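PDB 6G42: minor capsid protein from Cafeteriavirus-dependent mavirus, which forms the pentons of the virophage capsid as a pentameric single jelly-roll protein, probably closing the fivefold vertices of the shell. Local coordinates for residues Arg30-Asp35 with Leu275-Tyr280. Numbering follows the deposited sequence.
Sequences RPVSVD and LSFTIY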
loop_
_atom_site.group_PDB
_atom_site.type_symbol
_atom_site.label_atom_id
_atom_site.label_comp_id
_atom_site.label_asym_id
_atom_site.label_seq_id
_atom_site.Cartn_x
_atom_site.Cartn_y
_atom_site.Cartn_z
ATOM N N ARG C 30 -35.753 4.291 -7.798
ATOM C CA ARG C 30 -35.742 5.737 -7.609
ATOM C C ARG C 30 -34.305 6.241 -7.728
ATOM O O ARG C 30 -33.433 5.765 -7.001
ATOM C CB ARG C 30 -36.312 6.130 -6.243
ATOM C CG ARG C 30 -36.435 7.646 -6.048
ATOM C CD ARG C 30 -37.149 8.030 -4.761
ATOM N NE ARG C 30 -38.468 7.399 -4.656
ATOM C CZ ARG C 30 -39.578 7.790 -5.289
ATOM N NH1 ARG C 30 -39.577 8.847 -6.103
ATOM N NH2 ARG C 30 -40.709 7.110 -5.101
ATOM N N PRO C 31 -34.047 7.194 -8.648
ATOM C CA PRO C 31 -32.687 7.712 -8.774
ATOM C C PRO C 31 -32.172 8.404 -7.509
ATOM O O PRO C 31 -32.948 9.030 -6.781
ATOM C CB PRO C 31 -32.803 8.726 -9.921
ATOM C CG PRO C 31 -33.964 8.272 -10.713
ATOM C CD PRO C 31 -34.926 7.725 -9.707
ATOM N N VAL C 32 -30.873 8.262 -7.255
ATOM C CA VAL C 32 -30.208 8.980 -6.174
ATOM C C VAL C 32 -30.131 10.443 -6.590
ATOM O O VAL C 32 -29.408 10.787 -7.526
ATOM C CB VAL C 32 -28.792 8.432 -5.900
ATOM C CG1 VAL C 32 -28.027 9.340 -4.952
ATOM C CG2 VAL C 32 -28.868 7.029 -5.321
ATOM N N SER C 33 -30.876 11.290 -5.888
ATOM C CA SER C 33 -30.974 12.697 -6.227
ATOM C C SER C 33 -31.233 13.539 -4.984
ATOM O O SER C 33 -31.846 13.073 -4.031
ATOM C CB SER C 33 -32.089 12.895 -7.243
ATOM O OG SER C 33 -32.029 14.189 -7.803
ATOM N N VAL C 34 -30.735 14.774 -4.991
ATOM C CA VAL C 34 -30.931 15.701 -3.878
ATOM C C VAL C 34 -31.170 17.110 -4.382
ATOM O O VAL C 34 -30.444 17.595 -5.251
ATOM C CB VAL C 34 -29.707 15.800 -2.940
ATOM C CG1 VAL C 34 -30.122 16.441 -1.626
ATOM C CG2 VAL C 34 -29.106 14.447 -2.658
ATOM N N ASP C 35 -32.168 17.766 -3.797
ATOM C CA ASP C 35 -32.376 19.196 -3.975
ATOM C C ASP C 35 -31.787 19.921 -2.775
ATOM O O ASP C 35 -32.310 19.825 -1.663
ATOM C CB ASP C 35 -33.869 19.524 -4.104
ATOM C CG ASP C 35 -34.484 18.978 -5.386
ATOM O OD1 ASP C 35 -33.838 19.046 -6.462
ATOM O OD2 ASP C 35 -35.634 18.492 -5.317
ATOM N N LEU C 275 -28.504 17.803 -7.420
ATOM C CA LEU C 275 -27.393 16.873 -7.632
ATOM C C LEU C 275 -27.985 15.485 -7.810
ATOM O O LEU C 275 -28.908 15.107 -7.082
ATOM C CB LEU C 275 -26.437 16.854 -6.437
ATOM C CG LEU C 275 -25.713 18.153 -6.094
ATOM C CD1 LEU C 275 -24.997 18.027 -4.762
ATOM C CD2 LEU C 275 -24.727 18.521 -7.182
ATOM N N SER C 276 -27.451 14.733 -8.774
ATOM C CA SER C 276 -27.813 13.326 -8.946
ATOM C C SER C 276 -26.610 12.486 -9.341
ATOM O O SER C 276 -25.681 12.982 -9.973
ATOM C CB SER C 276 -28.941 13.164 -9.975
ATOM O OG SER C 276 -28.733 13.992 -11.095
ATOM N N PHE C 277 -26.658 11.208 -8.959
ATOM C CA PHE C 277 -25.603 10.232 -9.235
ATOM C C PHE C 277 -25.960 9.364 -10.449
ATOM O O PHE C 277 -27.066 8.828 -10.546
ATOM C CB PHE C 277 -25.355 9.351 -8.002
ATOM C CG PHE C 277 -24.591 10.045 -6.902
ATOM C CD1 PHE C 277 -25.220 10.972 -6.068
ATOM C CD2 PHE C 277 -23.241 9.777 -6.700
ATOM C CE1 PHE C 277 -24.515 11.613 -5.059
ATOM C CE2 PHE C 277 -22.534 10.413 -5.688
ATOM C CZ PHE C 277 -23.168 11.329 -4.866
ATOM N N THR C 278 -25.001 9.225 -11.358
ATOM C CA THR C 278 -25.200 8.545 -12.630
ATOM C C THR C 278 -24.033 7.605 -12.887
ATOM O O THR C 278 -22.879 7.963 -12.644
ATOM C CB THR C 278 -25.251 9.558 -13.782
ATOM O OG1 THR C 278 -26.107 10.655 -13.437
ATOM C CG2 THR C 278 -25.775 8.908 -15.037
ATOM N N ILE C 279 -24.345 6.418 -13.399
ATOM C CA ILE C 279 -23.358 5.399 -13.713
ATOM C C ILE C 279 -23.159 5.389 -15.226
ATOM O O ILE C 279 -24.133 5.289 -15.968
ATOM C CB ILE C 279 -23.827 3.993 -13.257
ATOM C CG1 ILE C 279 -24.179 3.982 -11.766
ATOM C CG2 ILE C 279 -22.751 2.940 -13.520
ATOM C CD1 ILE C 279 -25.079 2.831 -11.361
ATOM N N TYR C 280 -21.905 5.480 -15.668
ATOM C CA TYR C 280 -21.535 5.282 -17.083
ATOM C C TYR C 280 -20.938 3.898 -17.276
ATOM O O TYR C 280 -20.000 3.538 -16.573
ATOM C CB TYR C 280 -20.518 6.336 -17.532
ATOM C CG TYR C 280 -21.151 7.660 -17.852
ATOM C CD1 TYR C 280 -21.510 8.543 -16.839
ATOM C CD2 TYR C 280 -21.422 8.022 -19.167
ATOM C CE1 TYR C 280 -22.112 9.757 -17.126
ATOM C CE2 TYR C 280 -22.026 9.231 -19.468
ATOM C CZ TYR C 280 -22.367 10.100 -18.447
ATOM O OH TYR C 280 -22.962 11.306 -18.749
#
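The phenyl ring of Phe277 receives Val32 obliquely at its CD1 side, where Val32 CG1 lies 3.4 Å from Phe277 CD1 and a little farther from CG. Val32 CG1 is anti to the backbone N (chi1 170°), which carries this methyl to the ring, while Val32 CB packs near Phe277 CB. Elsewhere the Phe277 side chain meets Leu289, Leu299 and Ile206, and Val32 also touches Ile297. A branched aliphatic residue and a phenyl ring suit this buried place, since neither brings a polar side-chain atom into it.

The backbones of the same two residues are bonded as well, Phe277 N donating to Val32 O at 3.1 Å. Two residues farther along, beyond Ser33 and Ser276, Val34 and Leu275 form an antiparallel hydrogen-bonded pair: Val34 N reaches Leu275 O at 2.8 Å, and Leu275 N returns a bond to Val34 O at 2.9 Å. These bonds join strand 33-37 to strand 272-281, in one of the antiparallel sheets of the single jelly-roll; on its other side strand 272-281 pairs with strand 201-207. Leu275 packs on Leu299 and Leu301 of strand 296-305, which belongs to the other sheet of the jelly-roll, so its branched apolar side chain fits the interior between the sheets.

Ser33 and Ser276 are the non-hydrogen-bonded pair, with CA atoms 4.2 Å apart and both side chains on the sheet face opposite Val34 and Leu275. Their small side chains suit this close spacing, Ser33 OG lying 3.9 Å from Ser276 CB. Ser33 OG also makes a weak bond to Leu275 O at 3.3 Å, giving that carbonyl a second donor beside Val34 N, and it is hydrogen-bonded to Asn274 ND2, which also bonds Asp35 OD1.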